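Local coordinates for protein putative transcriptional regulator, sugar-binding family (Arthrobacter aurescens, PDB 3NZE) that probably regulates transcription as a SorC-family factor, binding DNA and, through the domain described here, a sugar or related carbohydrate effector, at residues Val122-Trp136 with Gly205-His217. Residues are numbered along the deposited sequence; the frame is centred on the assembly and turned at random.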
loop_
_atom_site.group_PDB
_atom_site.type_symbol
_atom_site.label_atom_id
_atom_site.label_comp_id
_atom_site.label_asym_id
_atom_site.label_seq_id
_atom_site.Cartn_x
_atom_site.Cartn_y
_atom_site.Cartn_z
ATOM N N VAL A 122 16.831 2.534 -4.964
ATOM C CA VAL A 122 17.171 1.441 -4.058
ATOM C C VAL A 122 16.410 0.188 -4.495
ATOM O O VAL A 122 15.343 0.301 -5.124
ATOM C CB VAL A 122 16.826 1.804 -2.585
ATOM C CG1 VAL A 122 17.354 3.195 -2.236
ATOM C CG2 VAL A 122 15.344 1.750 -2.358
ATOM N N PRO A 123 16.950 -1.010 -4.192
ATOM C CA PRO A 123 16.282 -2.243 -4.641
ATOM C C PRO A 123 14.952 -2.463 -3.911
ATOM O O PRO A 123 14.607 -1.690 -3.020
ATOM C CB PRO A 123 17.279 -3.353 -4.273
ATOM C CG PRO A 123 18.579 -2.652 -3.948
ATOM C CD PRO A 123 18.222 -1.282 -3.491
ATOM N N ALA A 124 14.233 -3.523 -4.266
ATOM C CA ALA A 124 12.910 -3.775 -3.686
ATOM C C ALA A 124 12.958 -4.026 -2.184
ATOM O O ALA A 124 12.009 -3.726 -1.478
ATOM C CB ALA A 124 12.234 -4.965 -4.392
ATOM N N PHE A 125 14.067 -4.586 -1.715
ATOM C CA PHE A 125 14.212 -5.014 -0.326
ATOM C C PHE A 125 15.678 -5.402 -0.199
ATOM O O PHE A 125 16.323 -5.707 -1.208
ATOM C CB PHE A 125 13.316 -6.238 -0.082
ATOM C CG PHE A 125 12.963 -6.471 1.363
ATOM C CD1 PHE A 125 11.927 -5.769 1.951
ATOM C CD2 PHE A 125 13.647 -7.412 2.117
ATOM C CE1 PHE A 125 11.585 -5.984 3.279
ATOM C CE2 PHE A 125 13.312 -7.628 3.450
ATOM C CZ PHE A 125 12.277 -6.918 4.021
ATOM N N PHE A 126 16.219 -5.382 1.015
ATOM C CA PHE A 126 17.622 -5.744 1.208
ATOM C C PHE A 126 17.792 -7.163 1.726
ATOM O O PHE A 126 17.018 -7.621 2.553
ATOM C CB PHE A 126 18.305 -4.766 2.162
ATOM C CG PHE A 126 18.422 -3.381 1.616
ATOM C CD1 PHE A 126 19.347 -3.095 0.620
ATOM C CD2 PHE A 126 17.626 -2.357 2.106
ATOM C CE1 PHE A 126 19.467 -1.817 0.113
ATOM C CE2 PHE A 126 17.746 -1.073 1.602
ATOM C CZ PHE A 126 18.664 -0.806 0.592
ATOM N N ASP A 127 18.815 -7.850 1.232
ATOM C CA ASP A 127 19.190 -9.175 1.733
ATOM C C ASP A 127 19.777 -9.097 3.141
ATOM O O ASP A 127 19.618 -10.022 3.946
ATOM C CB ASP A 127 20.247 -9.818 0.823
ATOM C CG ASP A 127 19.685 -10.279 -0.513
ATOM O OD1 ASP A 127 18.459 -10.190 -0.722
ATOM O OD2 ASP A 127 20.485 -10.751 -1.353
ATOM N N HIS A 128 20.464 -7.995 3.426
ATOM C CA HIS A 128 21.184 -7.826 4.677
ATOM C C HIS A 128 20.887 -6.467 5.281
ATOM O O HIS A 128 20.933 -5.450 4.593
ATOM C CB HIS A 128 22.704 -7.943 4.457
ATOM C CG HIS A 128 23.115 -9.157 3.684
ATOM N ND1 HIS A 128 23.506 -9.101 2.363
ATOM C CD2 HIS A 128 23.197 -10.459 4.046
ATOM C CE1 HIS A 128 23.812 -10.317 1.945
ATOM N NE2 HIS A 128 23.633 -11.159 2.946
ATOM N N ALA A 129 20.608 -6.452 6.579
ATOM C CA ALA A 129 20.347 -5.204 7.277
ATOM C C ALA A 129 21.516 -4.233 7.154
ATOM O O ALA A 129 21.307 -3.021 7.097
ATOM C CB ALA A 129 20.010 -5.465 8.746
ATOM N N SER A 130 22.740 -4.761 7.107
ATOM C CA SER A 130 23.913 -3.907 6.982
ATOM C C SER A 130 23.915 -3.136 5.657
ATOM O O SER A 130 24.477 -2.041 5.576
ATOM C CB SER A 130 25.216 -4.705 7.161
ATOM O OG SER A 130 25.337 -5.744 6.200
ATOM N N THR A 131 23.290 -3.698 4.626
ATOM C CA THR A 131 23.180 -2.972 3.362
ATOM C C THR A 131 22.232 -1.784 3.513
ATOM O O THR A 131 22.508 -0.697 3.007
ATOM C CB THR A 131 22.716 -3.864 2.194
ATOM O OG1 THR A 131 23.495 -5.066 2.183
ATOM C CG2 THR A 131 22.890 -3.124 0.868
ATOM N N LYS A 132 21.113 -1.988 4.203
ATOM C CA LYS A 132 20.191 -0.885 4.427
ATOM C C LYS A 132 20.877 0.245 5.173
ATOM O O LYS A 132 20.782 1.401 4.770
ATOM C CB LYS A 132 18.949 -1.313 5.200
ATOM C CG LYS A 132 17.996 -0.135 5.396
ATOM C CD LYS A 132 16.809 -0.465 6.257
ATOM C CE LYS A 132 15.899 0.746 6.377
ATOM N NZ LYS A 132 14.671 0.422 7.138
ATOM N N THR A 133 21.563 -0.101 6.264
ATOM C CA THR A 133 22.311 0.867 7.050
ATOM C C THR A 133 23.233 1.698 6.168
ATOM O O THR A 133 23.237 2.933 6.239
ATOM C CB THR A 133 23.133 0.165 8.149
ATOM O OG1 THR A 133 22.240 -0.506 9.046
ATOM C CG2 THR A 133 23.971 1.172 8.927
ATOM N N ALA A 134 24.009 1.015 5.332
ATOM C CA ALA A 134 24.920 1.698 4.417
ATOM C C ALA A 134 24.175 2.632 3.451
ATOM O O ALA A 134 24.513 3.806 3.330
ATOM C CB ALA A 134 25.763 0.688 3.652
HETATM N N MSE A 135 23.154 2.112 2.773
HETATM C CA MSE A 135 22.393 2.910 1.818
HETATM C C MSE A 135 21.687 4.123 2.424
HETATM O O MSE A 135 21.511 5.144 1.754
HETATM C CB MSE A 135 21.382 2.035 1.073
HETATM C CG MSE A 135 22.027 1.193 -0.011
HETATM SE SE MSE A 135 22.534 2.234 -1.596
HETATM C CE MSE A 135 20.751 2.292 -2.392
ATOM N N TRP A 136 21.277 4.018 3.684
ATOM C CA TRP A 136 20.590 5.125 4.334
ATOM C C TRP A 136 21.551 6.260 4.708
ATOM O O TRP A 136 21.132 7.301 5.214
ATOM C CB TRP A 136 19.778 4.627 5.549
ATOM C CG TRP A 136 18.309 4.398 5.246
ATOM C CD1 TRP A 136 17.249 4.832 5.986
ATOM C CD2 TRP A 136 17.745 3.713 4.107
ATOM N NE1 TRP A 136 16.068 4.450 5.400
ATOM C CE2 TRP A 136 16.343 3.769 4.242
ATOM C CE3 TRP A 136 18.289 3.059 2.993
ATOM C CZ2 TRP A 136 15.475 3.189 3.315
ATOM C CZ3 TRP A 136 17.427 2.482 2.066
ATOM C CH2 TRP A 136 16.030 2.560 2.229
ATOM N N GLY A 205 10.436 -4.642 16.815
ATOM C CA GLY A 205 11.050 -5.929 17.082
ATOM C C GLY A 205 10.795 -6.974 16.007
ATOM O O GLY A 205 10.805 -8.176 16.289
ATOM N N ILE A 206 10.562 -6.523 14.777
ATOM C CA ILE A 206 10.429 -7.442 13.658
ATOM C C ILE A 206 11.712 -7.411 12.839
ATOM O O ILE A 206 12.042 -6.410 12.217
ATOM C CB ILE A 206 9.213 -7.106 12.765
ATOM C CG1 ILE A 206 7.913 -7.253 13.560
ATOM C CG2 ILE A 206 9.194 -7.994 11.520
ATOM C CD1 ILE A 206 6.675 -6.930 12.746
ATOM N N THR A 207 12.447 -8.514 12.889
ATOM C CA THR A 207 13.744 -8.619 12.254
ATOM C C THR A 207 13.731 -8.172 10.785
ATOM O O THR A 207 14.604 -7.420 10.349
ATOM C CB THR A 207 14.245 -10.072 12.374
ATOM O OG1 THR A 207 14.990 -10.201 13.591
ATOM C CG2 THR A 207 15.111 -10.452 11.197
ATOM N N LEU A 208 12.737 -8.624 10.031
ATOM C CA LEU A 208 12.659 -8.293 8.604
ATOM C C LEU A 208 12.566 -6.791 8.330
ATOM O O LEU A 208 13.010 -6.320 7.283
ATOM C CB LEU A 208 11.496 -9.033 7.931
ATOM C CG LEU A 208 11.893 -10.412 7.402
ATOM C CD1 LEU A 208 10.684 -11.181 6.917
ATOM C CD2 LEU A 208 12.927 -10.268 6.288
ATOM N N ASN A 209 12.006 -6.033 9.269
ATOM C CA ASN A 209 11.856 -4.597 9.053
ATOM C C ASN A 209 13.177 -3.827 8.965
ATOM O O ASN A 209 13.208 -2.718 8.427
ATOM C CB ASN A 209 10.890 -3.963 10.060
ATOM C CG ASN A 209 9.441 -4.241 9.715
ATOM O OD1 ASN A 209 9.132 -4.616 8.588
ATOM N ND2 ASN A 209 8.541 -4.062 10.690
ATOM N N GLU A 210 14.264 -4.411 9.469
ATOM C CA GLU A 210 15.563 -3.754 9.332
ATOM C C GLU A 210 16.099 -3.846 7.910
ATOM O O GLU A 210 17.113 -3.213 7.575
ATOM C CB GLU A 210 16.571 -4.335 10.308
ATOM C CG GLU A 210 16.178 -4.121 11.751
ATOM C CD GLU A 210 17.254 -4.570 12.684
ATOM O OE1 GLU A 210 18.002 -5.497 12.308
ATOM O OE2 GLU A 210 17.356 -3.996 13.787
ATOM N N ARG A 211 15.412 -4.613 7.070
ATOM C CA ARG A 211 15.800 -4.788 5.673
ATOM C C ARG A 211 14.826 -4.103 4.708
ATOM O O ARG A 211 14.991 -4.160 3.483
ATOM C CB ARG A 211 15.911 -6.279 5.352
ATOM C CG ARG A 211 17.120 -6.942 6.013
ATOM C CD ARG A 211 16.929 -8.435 6.137
ATOM N NE ARG A 211 16.614 -9.053 4.855
ATOM C CZ ARG A 211 16.254 -10.324 4.707
ATOM N NH1 ARG A 211 16.146 -11.117 5.770
ATOM N NH2 ARG A 211 15.987 -10.797 3.499
ATOM N N SER A 212 13.807 -3.455 5.266
ATOM C CA SER A 212 12.796 -2.810 4.442
ATOM C C SER A 212 13.227 -1.444 3.910
ATOM O O SER A 212 13.990 -0.730 4.559
ATOM C CB SER A 212 11.475 -2.682 5.199
ATOM O OG SER A 212 10.503 -2.088 4.346
ATOM N N THR A 213 12.716 -1.083 2.732
ATOM C CA THR A 213 12.966 0.237 2.162
ATOM C C THR A 213 11.842 1.247 2.415
ATOM O O THR A 213 11.981 2.419 2.069
ATOM C CB THR A 213 13.222 0.169 0.622
ATOM O OG1 THR A 213 12.011 -0.159 -0.066
ATOM C CG2 THR A 213 14.298 -0.868 0.290
ATOM N N GLY A 214 10.740 0.803 3.019
ATOM C CA GLY A 214 9.568 1.661 3.162
ATOM C C GLY A 214 9.546 2.522 4.423
ATOM O O GLY A 214 10.348 2.320 5.331
ATOM N N PRO A 215 8.636 3.505 4.465
ATOM C CA PRO A 215 8.478 4.422 5.606
ATOM C C PRO A 215 7.996 3.683 6.848
ATOM O O PRO A 215 7.274 2.689 6.734
ATOM C CB PRO A 215 7.369 5.384 5.143
ATOM C CG PRO A 215 7.226 5.156 3.668
ATOM C CD PRO A 215 7.619 3.739 3.429
ATOM N N SER A 216 8.363 4.173 8.025
ATOM C CA SER A 216 7.889 3.547 9.255
ATOM C C SER A 216 6.401 3.764 9.381
ATOM O O SER A 216 5.838 4.701 8.808
ATOM C CB SER A 216 8.582 4.117 10.492
ATOM O OG SER A 216 8.189 5.462 10.713
ATOM N N HIS A 217 5.759 2.897 10.149
ATOM C CA HIS A 217 4.340 3.065 10.416
ATOM C C HIS A 217 4.087 4.357 11.196
ATOM O O HIS A 217 3.095 5.037 10.952
ATOM C CB HIS A 217 3.773 1.821 11.101
ATOM C CG HIS A 217 3.846 0.596 10.236
ATOM N ND1 HIS A 217 3.712 -0.683 10.730
ATOM C CD2 HIS A 217 4.055 0.464 8.903
ATOM C CE1 HIS A 217 3.827 -1.552 9.740
ATOM N NE2 HIS A 217 4.037 -0.881 8.620
HETATM O O HOH W 1 11.607 -2.535 0.691
HETATM O O HOH W 2 15.791 -10.024 0.479
HETATM O O HOH W 3 19.276 -2.097 8.981
HETATM O O HOH W 4 12.840 1.834 5.803
HETATM O O HOH W 5 12.830 4.560 5.621
#
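Leu208 meets the Phe125 ring twice, its CD2 lying 3.9 Å from CE2 and its carbonyl O near CZ, while its CD2 also covers one face of the Arg211 guanidinium. Glu210 follows, its CB against the methyl of Ala129; water 3 joins its carbonyl to that of Ala129. Arg211 buries the largest area against 122-136, with Thr213 close behind. The Arg211 carbonyl O accepts from Phe126 N at 3.0 Å and also sits 3.6 Å above the centre of the Phe125 ring. With the chain bent at CG-CD (chi3 54°), NE returns to Phe126 O, a nearly straight bond of 2.7 Å lying in the guanidinium plane. Asp127 O sits over the other guanidinium face, and NH2 reaches Asp127 OD1 through water 2 and forms a salt bridge with Asp179. A leucine in place of this arginine would probably leave Phe126 O without its NE donor and Asp179 without its charged mate. Ser212 O takes a weak bond from Lys132 NZ, brought there by a fully extended chain. Thr213 then wedges CG2 beside Phe126 CE2 (3.7 Å) and Val122 CG2, its CB facing Trp136 CH2; water 1 links its N and OG1 to Ala124 O, and Gly90 N also bonds OG1. The contact joins the loop before helix 217-221 to the loop after strand 116-118 and to helix 129-135, within the putative, Rossmann-like sugar-binding domain of this SorC-family regulator.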